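Long-range contact in Ycf48-like protein (Thermosynechococcus elongatus, PDB 5OJ5), which probably helps assemble photosystem II at an early stage and replace photodamaged D1, whose C-terminal propeptide it binds: residues H68-E80 with W88-F102. Numbering follows the deposited sequence.
Sequences HGWLVGVNATLME and WEPRTLVLDHSDYRF
Leu71 packs its CD2 methyl over one face of the Trp88 indole, 3.5 Å from the centroid of the six-membered ring. This is a CH-pi contact. Leu71 CG sits between the backbone N and the carbonyl carbon (chi1 62°); this turn, with chi2 76°, brings CD2 over the ring. The Met79 and Trp88 side chains cross at about a right angle, with Met79 SD 4.0 Å from Trp88 CB. On the other face of the sheet, Arg91 grips Glu80 side-on. Its NE meets Glu80 OE1 at 2.9 Å and its NH2 donates to the same oxygen. Both bonds lie in the guanidinium plane, and the carboxylate stands perpendicular to it. Arg91 CG also touches Trp70 CZ3. The other carboxylate oxygen, Glu80 OE2, accepts from His68 NE2 at 2.7 Å through its anti lone pair, and from Gln129. Paired backbone bonds between Glu80 and Glu89 add strand 89-90 to the edge of this four-stranded propeller blade.

At the opposite end, Phe102 lays one ring face against Ala76 CA and sets its CB 3.6 Å from Val72 CB. Phe102 belongs to the first strand of the next blade, where it packs on Ile114 and Leu122. It bridges the blades through Val72, Ala76 and a hydrogen bond from its N to Gly73 O. Phe102 O is buried without a polar partner. Ala76 N reaches Tyr100 O at 2.8 Å, in the carbonyl plane.

The middle is looser. After Arg91 the chain leaves the sheet, and water links the backbones. One water joins Leu78 N to Arg91 O. Another joins Ala76 O to Leu93 N, 2.9 Å from each. Leu78 CD2 touches Leu93 CD1. Thr92 and Val94 form backbone hydrogen bonds with the bound D1 peptide. The shared carboxylate probably stays ionised, since two N-H groups of the Arg91 guanidinium, His68 NE2 and the Gln129 amide donate to it.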
ATOM      1  N   HIS A  68      17.272  -1.163  -8.026  1.00 12.39           N
ATOM      2  CA  HIS A  68      16.800  -2.506  -8.340  1.00 11.58           C
ATOM      3  C   HIS A  68      15.553  -2.792  -7.516  1.00 10.13           C
ATOM      4  O   HIS A  68      15.602  -2.744  -6.288  1.00 10.64           O
ATOM      5  CB  HIS A  68      17.903  -3.502  -7.991  1.00 13.18           C
ATOM      6  CG  HIS A  68      17.640  -4.904  -8.446  1.00 11.78           C
ATOM      7  ND1 HIS A  68      18.382  -5.977  -7.986  1.00 13.56           N
ATOM      8  CD2 HIS A  68      16.774  -5.404  -9.362  1.00 13.12           C
ATOM      9  CE1 HIS A  68      17.973  -7.082  -8.592  1.00 13.96           C
ATOM     10  NE2 HIS A  68      16.987  -6.762  -9.420  1.00 13.72           N
ATOM     11  N   GLY A  69      14.449  -3.075  -8.197  1.00 10.54           N
ATOM     12  CA  GLY A  69      13.209  -3.333  -7.501  1.00 11.32           C
ATOM     13  C   GLY A  69      12.273  -4.194  -8.305  1.00  9.75           C
ATOM     14  O   GLY A  69      12.538  -4.560  -9.458  1.00 10.13           O
ATOM     15  N   TRP A  70      11.145  -4.524  -7.677  1.00  9.27           N
ATOM     16  CA  TRP A  70      10.151  -5.455  -8.193  1.00  9.40           C
ATOM     17  C   TRP A  70       8.755  -4.923  -7.943  1.00  8.95           C
ATOM     18  O   TRP A  70       8.497  -4.298  -6.900  1.00  9.87           O
ATOM     19  CB  TRP A  70      10.303  -6.834  -7.505  1.00 10.22           C
ATOM     20  CG  TRP A  70      11.558  -7.566  -7.894  1.00 10.59           C
ATOM     21  CD1 TRP A  70      12.792  -7.408  -7.360  1.00 11.43           C
ATOM     22  CD2 TRP A  70      11.679  -8.535  -8.927  1.00 11.02           C
ATOM     23  NE1 TRP A  70      13.702  -8.219  -8.028  1.00 12.09           N
ATOM     24  CE2 TRP A  70      13.023  -8.947  -8.963  1.00 11.80           C
ATOM     25  CE3 TRP A  70      10.766  -9.121  -9.805  1.00 12.36           C
ATOM     26  CZ2 TRP A  70      13.495  -9.923  -9.859  1.00 12.69           C
ATOM     27  CZ3 TRP A  70      11.261 -10.123 -10.666  1.00 13.33           C
ATOM     28  CH2 TRP A  70      12.588 -10.503 -10.666  1.00 13.54           C
ATOM     29  N   LEU A  71       7.850  -5.234  -8.858  1.00  8.76           N
ATOM     30  CA  LEU A  71       6.434  -4.971  -8.657  1.00  9.12           C
ATOM     31  C   LEU A  71       5.648  -6.239  -8.971  1.00  8.79           C
ATOM     32  O   LEU A  71       6.119  -7.130  -9.703  1.00  9.33           O
ATOM     33  CB  LEU A  71       5.950  -3.761  -9.446  1.00  9.45           C
ATOM     34  CG  LEU A  71       6.030  -3.780 -10.983  1.00  9.91           C
ATOM     35  CD1 LEU A  71       4.918  -4.659 -11.599  1.00 10.78           C
ATOM     36  CD2 LEU A  71       5.958  -2.365 -11.541  1.00 11.05           C
ATOM     37  N   VAL A  72       4.452  -6.316  -8.378  1.00  8.83           N
ATOM     38  CA  VAL A  72       3.618  -7.499  -8.496  1.00  8.96           C
ATOM     39  C   VAL A  72       2.164  -7.079  -8.656  1.00  9.16           C
ATOM     40  O   VAL A  72       1.754  -5.992  -8.220  1.00  9.70           O
ATOM     41  CB  VAL A  72       3.745  -8.459  -7.286  1.00  9.38           C
ATOM     42  CG1 VAL A  72       5.170  -8.922  -7.119  1.00 10.68           C
ATOM     43  CG2 VAL A  72       3.231  -7.815  -5.994  1.00  9.65           C
ATOM     44  N   GLY A  73       1.349  -7.982  -9.214  1.00  9.29           N
ATOM     45  CA  GLY A  73      -0.079  -7.714  -9.276  1.00 10.56           C
ATOM     46  C   GLY A  73      -0.886  -8.897  -9.707  1.00 10.62           C
ATOM     47  O   GLY A  73      -0.536 -10.066  -9.492  1.00 11.55           O
ATOM     48  N   VAL A  74      -2.000  -8.562 -10.360  0.53 11.83           N
ATOM     49  CA  VAL A  74      -3.022  -9.520 -10.779  0.53 14.09           C
ATOM     50  C   VAL A  74      -2.469 -10.424 -11.876  0.53 13.37           C
ATOM     51  O   VAL A  74      -1.565 -10.036 -12.622  0.53 14.06           O
ATOM     52  CB  VAL A  74      -4.245  -8.693 -11.240  0.53 17.21           C
ATOM     53  CG1 VAL A  74      -5.321  -9.524 -11.884  0.53 19.14           C
ATOM     54  CG2 VAL A  74      -4.847  -7.952 -10.034  0.53 19.37           C
ATOM     55  N   ASN A  75      -3.024 -11.648 -11.980  1.00 15.03           N
ATOM     56  CA  ASN A  75      -2.610 -12.614 -12.991  1.00 17.55           C
ATOM     57  C   ASN A  75      -1.138 -12.945 -12.904  1.00 15.44           C
ATOM     58  O   ASN A  75      -0.443 -13.060 -13.917  1.00 16.70           O
ATOM     59  CB  ASN A  75      -3.030 -12.164 -14.368  1.00 21.27           C
ATOM     60  CG  ASN A  75      -4.532 -12.052 -14.490  1.00 28.75           C
ATOM     61  OD1 ASN A  75      -5.012 -11.231 -15.249  1.00 33.63           O
ATOM     62  ND2 ASN A  75      -5.289 -12.866 -13.719  1.00 30.24           N
ATOM     63  N   ALA A  76      -0.672 -13.098 -11.662  1.00 14.06           N
ATOM     64  CA  ALA A  76       0.702 -13.510 -11.394  1.00 13.70           C
ATOM     65  C   ALA A  76       1.690 -12.567 -12.037  1.00 12.45           C
ATOM     66  O   ALA A  76       2.784 -12.978 -12.412  1.00 14.68           O
ATOM     67  CB  ALA A  76       0.939 -14.983 -11.761  1.00 16.38           C
ATOM     68  N   THR A  77       1.334 -11.288 -12.110  1.00 11.32           N
ATOM     69  CA  THR A  77       2.242 -10.313 -12.719  1.00 11.93           C
ATOM     70  C   THR A  77       3.426 -10.026 -11.819  1.00 10.23           C
ATOM     71  O   THR A  77       3.264  -9.741 -10.630  1.00 10.21           O
ATOM     72  CB  THR A  77       1.507  -9.012 -13.056  1.00 13.16           C
ATOM     73  OG1 THR A  77       0.542  -9.316 -14.071  1.00 15.19           O
ATOM     74  CG2 THR A  77       2.436  -7.922 -13.573  1.00 15.84           C
ATOM     75  N   LEU A  78       4.614 -10.031 -12.408  1.00 11.14           N
ATOM     76  CA  LEU A  78       5.872  -9.806 -11.716  1.00  9.69           C
ATOM     77  C   LEU A  78       6.755  -9.041 -12.684  1.00  9.90           C
ATOM     78  O   LEU A  78       6.940  -9.490 -13.831  1.00 12.40           O
ATOM     79  CB  LEU A  78       6.481 -11.167 -11.428  1.00 13.07           C
ATOM     80  CG  LEU A  78       7.791 -11.206 -10.679  1.00 13.86           C
ATOM     81  CD1 LEU A  78       7.692 -10.550  -9.288  1.00 14.11           C
ATOM     82  CD2 LEU A  78       8.320 -12.631 -10.515  1.00 16.32           C
ATOM     83  N   MET A  79       7.308  -7.886 -12.279  1.00  9.82           N
ATOM     84  CA  MET A  79       8.240  -7.163 -13.143  1.00 10.30           C
ATOM     85  C   MET A  79       9.405  -6.647 -12.336  1.00  9.58           C
ATOM     86  O   MET A  79       9.272  -6.353 -11.132  1.00 10.11           O
ATOM     87  CB  MET A  79       7.595  -5.991 -13.870  1.00 10.46           C
ATOM     88  CG  MET A  79       6.342  -6.360 -14.633  1.00 11.35           C
ATOM     89  SD  MET A  79       5.926  -5.044 -15.790  1.00 14.14           S
ATOM     90  CE  MET A  79       4.432  -5.674 -16.497  1.00 15.29           C
ATOM     91  N   GLU A  80      10.544  -6.502 -13.003  1.00  9.95           N
ATOM     92  CA  GLU A  80      11.798  -6.113 -12.384  1.00 10.57           C
ATOM     93  C   GLU A  80      12.302  -4.834 -13.043  1.00 10.34           C
ATOM     94  O   GLU A  80      12.268  -4.706 -14.267  1.00 11.16           O
ATOM     95  CB  GLU A  80      12.831  -7.233 -12.609  1.00 10.78           C
ATOM     96  CG  GLU A  80      14.186  -7.016 -11.979  1.00 11.86           C
ATOM     97  CD  GLU A  80      15.124  -8.186 -12.183  1.00 13.03           C
ATOM     98  OE1 GLU A  80      14.898  -8.997 -13.104  1.00 13.92           O
ATOM     99  OE2 GLU A  80      16.107  -8.297 -11.400  1.00 14.19           O
ATOM    100  N   TRP A  88      10.668  -1.331 -16.769  1.00 12.50           N
ATOM    101  CA  TRP A  88      10.295  -2.550 -16.090  1.00 12.08           C
ATOM    102  C   TRP A  88      10.243  -3.691 -17.081  1.00 12.84           C
ATOM    103  O   TRP A  88       9.679  -3.552 -18.174  1.00 15.63           O
ATOM    104  CB  TRP A  88       8.923  -2.364 -15.430  1.00 13.25           C
ATOM    105  CG  TRP A  88       8.924  -1.314 -14.330  1.00 11.65           C
ATOM    106  CD1 TRP A  88       8.757   0.035 -14.482  1.00 12.49           C
ATOM    107  CD2 TRP A  88       9.146  -1.562 -12.945  1.00 10.66           C
ATOM    108  NE1 TRP A  88       8.821   0.641 -13.264  1.00 12.23           N
ATOM    109  CE2 TRP A  88       9.059  -0.312 -12.299  1.00 11.58           C
ATOM    110  CE3 TRP A  88       9.391  -2.721 -12.196  1.00 11.43           C
ATOM    111  CZ2 TRP A  88       9.212  -0.174 -10.919  1.00 11.99           C
ATOM    112  CZ3 TRP A  88       9.561  -2.595 -10.821  1.00 12.27           C
ATOM    113  CH2 TRP A  88       9.476  -1.318 -10.189  1.00 12.21           C
ATOM    114  N   GLU A  89      10.752  -4.834 -16.670  1.00 12.17           N
ATOM    115  CA  GLU A  89      10.800  -6.033 -17.497  0.58 12.86           C
ATOM    116  C   GLU A  89       9.917  -7.113 -16.906  1.00 11.13           C
ATOM    117  O   GLU A  89      10.124  -7.489 -15.739  1.00 11.94           O
ATOM    118  CB  GLU A  89      12.233  -6.548 -17.615  0.58 15.58           C
ATOM    119  CG  GLU A  89      13.134  -5.623 -18.420  0.58 19.93           C
ATOM    120  CD  GLU A  89      12.925  -5.727 -19.925  0.58 22.83           C
ATOM    121  OE1 GLU A  89      12.176  -6.605 -20.389  0.58 23.35           O
ATOM    122  OE2 GLU A  89      13.540  -4.924 -20.656  0.58 27.68           O
ATOM    123  N   PRO A  90       8.961  -7.673 -17.657  1.00 11.61           N
ATOM    124  CA  PRO A  90       8.136  -8.750 -17.109  1.00 11.75           C
ATOM    125  C   PRO A  90       8.952 -10.008 -16.889  1.00 11.38           C
ATOM    126  O   PRO A  90       9.847 -10.348 -17.660  1.00 13.05           O
ATOM    127  CB  PRO A  90       7.072  -8.994 -18.182  1.00 14.72           C
ATOM    128  CG  PRO A  90       7.203  -7.902 -19.107  1.00 17.76           C
ATOM    129  CD  PRO A  90       8.530  -7.253 -19.006  1.00 13.91           C
ATOM    130  N   ARG A  91       8.588 -10.721 -15.830  1.00 11.84           N
ATOM    131  CA  ARG A  91       9.109 -12.034 -15.505  1.00 13.49           C
ATOM    132  C   ARG A  91       7.928 -12.966 -15.307  1.00 13.90           C
ATOM    133  O   ARG A  91       7.047 -12.656 -14.522  1.00 19.34           O
ATOM    134  CB  ARG A  91       9.931 -11.927 -14.216  1.00 16.94           C
ATOM    135  CG  ARG A  91      11.022 -10.772 -14.252  1.00 19.86           C
ATOM    136  CD  ARG A  91      12.135 -11.252 -15.014  1.00 22.62           C
ATOM    137  NE  ARG A  91      13.181 -10.239 -15.057  1.00 18.93           N
ATOM    138  CZ  ARG A  91      13.590  -9.727 -16.196  1.00 19.42           C
ATOM    139  NH1 ARG A  91      12.926 -10.039 -17.292  1.00 22.09           N
ATOM    140  NH2 ARG A  91      14.617  -8.897 -16.239  1.00 20.94           N
ATOM    141  N   THR A  92       7.866 -14.077 -15.987  1.00 14.04           N
ATOM    142  CA  THR A  92       6.740 -14.992 -15.826  1.00 14.68           C
ATOM    143  C   THR A  92       7.264 -16.235 -15.154  1.00 14.06           C
ATOM    144  O   THR A  92       8.064 -16.966 -15.731  1.00 17.21           O
ATOM    145  CB  THR A  92       6.138 -15.363 -17.182  1.00 16.41           C
ATOM    146  OG1 THR A  92       5.741 -14.171 -17.850  1.00 17.15           O
ATOM    147  CG2 THR A  92       4.915 -16.269 -16.994  1.00 18.58           C
ATOM    148  N   LEU A  93       6.863 -16.495 -13.938  1.00 13.06           N
ATOM    149  CA  LEU A  93       7.263 -17.739 -13.298  1.00 13.84           C
ATOM    150  C   LEU A  93       6.401 -18.886 -13.799  1.00 13.72           C
ATOM    151  O   LEU A  93       5.198 -18.735 -14.040  1.00 15.00           O
ATOM    152  CB  LEU A  93       7.171 -17.599 -11.792  1.00 15.91           C
ATOM    153  CG  LEU A  93       8.205 -16.629 -11.162  1.00 18.18           C
ATOM    154  CD1 LEU A  93       7.783 -16.325  -9.737  1.00 20.39           C
ATOM    155  CD2 LEU A  93       9.622 -17.197 -11.236  1.00 20.91           C
ATOM    156  N   VAL A  94       7.027 -20.049 -13.948  1.00 13.64           N
ATOM    157  CA  VAL A  94       6.311 -21.218 -14.420  1.00 13.39           C
ATOM    158  C   VAL A  94       5.693 -21.853 -13.180  1.00 14.37           C
ATOM    159  O   VAL A  94       6.256 -22.745 -12.546  1.00 18.46           O
ATOM    160  CB  VAL A  94       7.193 -22.167 -15.227  1.00 15.10           C
ATOM    161  CG1 VAL A  94       6.354 -23.392 -15.666  1.00 18.00           C
ATOM    162  CG2 VAL A  94       7.749 -21.489 -16.442  1.00 14.95           C
ATOM    163  N   LEU A  95       4.523 -21.382 -12.828  1.00 14.59           N
ATOM    164  CA  LEU A  95       3.724 -21.829 -11.695  1.00 15.29           C
ATOM    165  C   LEU A  95       2.675 -22.808 -12.191  1.00 17.94           C
ATOM    166  O   LEU A  95       2.555 -23.084 -13.387  1.00 19.48           O
ATOM    167  CB  LEU A  95       3.035 -20.641 -11.015  1.00 16.67           C
ATOM    168  CG  LEU A  95       3.956 -19.541 -10.562  1.00 18.85           C
ATOM    169  CD1 LEU A  95       3.184 -18.296 -10.110  1.00 20.12           C
ATOM    170  CD2 LEU A  95       4.840 -20.041  -9.406  1.00 22.72           C
ATOM    171  N   ASP A  96       1.897 -23.361 -11.262  1.00 18.45           N
ATOM    172  CA  ASP A  96       0.837 -24.272 -11.711  1.00 20.61           C
ATOM    173  C   ASP A  96      -0.275 -23.566 -12.506  1.00 20.46           C
ATOM    174  O   ASP A  96      -0.904 -24.193 -13.364  1.00 22.27           O
ATOM    175  CB  ASP A  96       0.305 -25.119 -10.566  1.00 24.50           C
ATOM    176  CG  ASP A  96      -0.264 -24.317  -9.445  1.00 27.01           C
ATOM    177  OD1 ASP A  96       0.138 -23.160  -9.211  1.00 25.72           O
ATOM    178  OD2 ASP A  96      -1.112 -24.898  -8.744  1.00 31.80           O
ATOM    179  N   HIS A  97      -0.533 -22.295 -12.239  1.00 20.25           N
ATOM    180  CA  HIS A  97      -1.484 -21.528 -13.031  1.00 20.63           C
ATOM    181  C   HIS A  97      -1.091 -20.077 -12.858  1.00 18.16           C
ATOM    182  O   HIS A  97      -0.235 -19.753 -12.040  1.00 18.85           O
ATOM    183  CB  HIS A  97      -2.936 -21.802 -12.604  1.00 22.15           C
ATOM    184  CG  HIS A  97      -3.240 -21.415 -11.185  1.00 20.56           C
ATOM    185  ND1 HIS A  97      -3.542 -20.124 -10.813  1.00 22.28           N
ATOM    186  CD2 HIS A  97      -3.362 -22.170 -10.064  1.00 22.55           C
ATOM    187  CE1 HIS A  97      -3.789 -20.092  -9.512  1.00 22.30           C
ATOM    188  NE2 HIS A  97      -3.674 -21.319  -9.033  1.00 22.73           N
ATOM    189  N   SER A  98      -1.739 -19.187 -13.606  1.00 18.61           N
ATOM    190  CA  SER A  98      -1.448 -17.762 -13.506  1.00 18.01           C
ATOM    191  C   SER A  98      -2.598 -16.953 -12.942  1.00 17.99           C
ATOM    192  O   SER A  98      -2.596 -15.732 -13.083  1.00 23.68           O
ATOM    193  CB  SER A  98      -1.068 -17.172 -14.849  1.00 19.00           C
ATOM    194  OG  SER A  98      -2.147 -17.314 -15.755  1.00 21.94           O
ATOM    195  N   ASP A  99      -3.567 -17.584 -12.300  1.00 18.19           N
ATOM    196  CA  ASP A  99      -4.681 -16.832 -11.736  1.00 20.18           C
ATOM    197  C   ASP A  99      -4.367 -16.159 -10.396  1.00 20.62           C
ATOM    198  O   ASP A  99      -5.166 -15.352  -9.883  1.00 22.34           O
ATOM    199  CB  ASP A  99      -5.936 -17.707 -11.711  1.00 25.48           C
ATOM    200  CG  ASP A  99      -6.401 -18.051 -13.089  1.00 31.22           C
ATOM    201  OD1 ASP A  99      -6.432 -17.140 -13.943  1.00 33.20           O
ATOM    202  OD2 ASP A  99      -6.706 -19.227 -13.343  1.00 36.07           O
ATOM    203  N   TYR A 100      -3.174 -16.325  -9.863  1.00 17.08           N
ATOM    204  CA  TYR A 100      -2.822 -15.757  -8.567  1.00 15.55           C
ATOM    205  C   TYR A 100      -2.868 -14.239  -8.578  1.00 13.43           C
ATOM    206  O   TYR A 100      -2.400 -13.580  -9.508  1.00 16.60           O
ATOM    207  CB  TYR A 100      -1.415 -16.190  -8.191  1.00 16.04           C
ATOM    208  CG  TYR A 100      -1.264 -17.686  -8.003  1.00 15.33           C
ATOM    209  CD1 TYR A 100      -1.706 -18.265  -6.827  1.00 15.11           C
ATOM    210  CD2 TYR A 100      -0.646 -18.489  -8.954  1.00 16.80           C
ATOM    211  CE1 TYR A 100      -1.546 -19.649  -6.587  1.00 15.58           C
ATOM    212  CE2 TYR A 100      -0.478 -19.857  -8.719  1.00 17.19           C
ATOM    213  CZ  TYR A 100      -0.930 -20.431  -7.528  1.00 16.45           C
ATOM    214  OH  TYR A 100      -0.816 -21.765  -7.251  1.00 19.91           O
ATOM    215  N   ARG A 101      -3.443 -13.691  -7.533  1.00 13.75           N
ATOM    216  CA  ARG A 101      -3.382 -12.262  -7.265  1.00 13.00           C
ATOM    217  C   ARG A 101      -2.208 -12.067  -6.328  1.00 11.86           C
ATOM    218  O   ARG A 101      -2.288 -12.443  -5.155  1.00 14.31           O
ATOM    219  CB  ARG A 101      -4.688 -11.856  -6.610  1.00 15.69           C
ATOM    220  CG  ARG A 101      -4.766 -10.421  -6.248  1.00 17.15           C
ATOM    221  CD  ARG A 101      -6.044 -10.178  -5.431  1.00 19.32           C
ATOM    222  NE  ARG A 101      -6.144  -8.815  -4.943  1.00 22.06           N
ATOM    223  CZ  ARG A 101      -6.643  -7.786  -5.628  1.00 23.28           C
ATOM    224  NH1 ARG A 101      -7.164  -7.934  -6.856  1.00 23.47           N
ATOM    225  NH2 ARG A 101      -6.665  -6.589  -5.056  1.00 25.47           N
ATOM    226  N   PHE A 102      -1.087 -11.506  -6.829  1.00 11.10           N
ATOM    227  CA  PHE A 102       0.057 -11.227  -5.974  1.00 11.24           C
ATOM    228  C   PHE A 102      -0.211  -9.910  -5.270  1.00 11.38           C
ATOM    229  O   PHE A 102      -0.185  -8.848  -5.893  1.00 12.79           O
ATOM    230  CB  PHE A 102       1.350 -11.156  -6.777  1.00 11.65           C
ATOM    231  CG  PHE A 102       1.842 -12.458  -7.364  1.00 10.85           C
ATOM    232  CD1 PHE A 102       1.527 -13.701  -6.871  1.00 14.36           C
ATOM    233  CD2 PHE A 102       2.737 -12.402  -8.425  1.00 13.79           C
ATOM    234  CE1 PHE A 102       2.065 -14.853  -7.447  1.00 15.31           C
ATOM    235  CE2 PHE A 102       3.299 -13.531  -8.950  1.00 14.67           C
ATOM    236  CZ  PHE A 102       2.927 -14.762  -8.473  1.00 14.00           C
TER
HETATM  237  O   HOH W   1      -5.333 -12.573 -10.402  1.00 27.84           O
HETATM  238  O   HOH W   2       4.734 -15.113 -12.627  1.00 28.19           O
HETATM  239  O   HOH W   3       4.669 -11.074 -15.244  1.00 24.61           O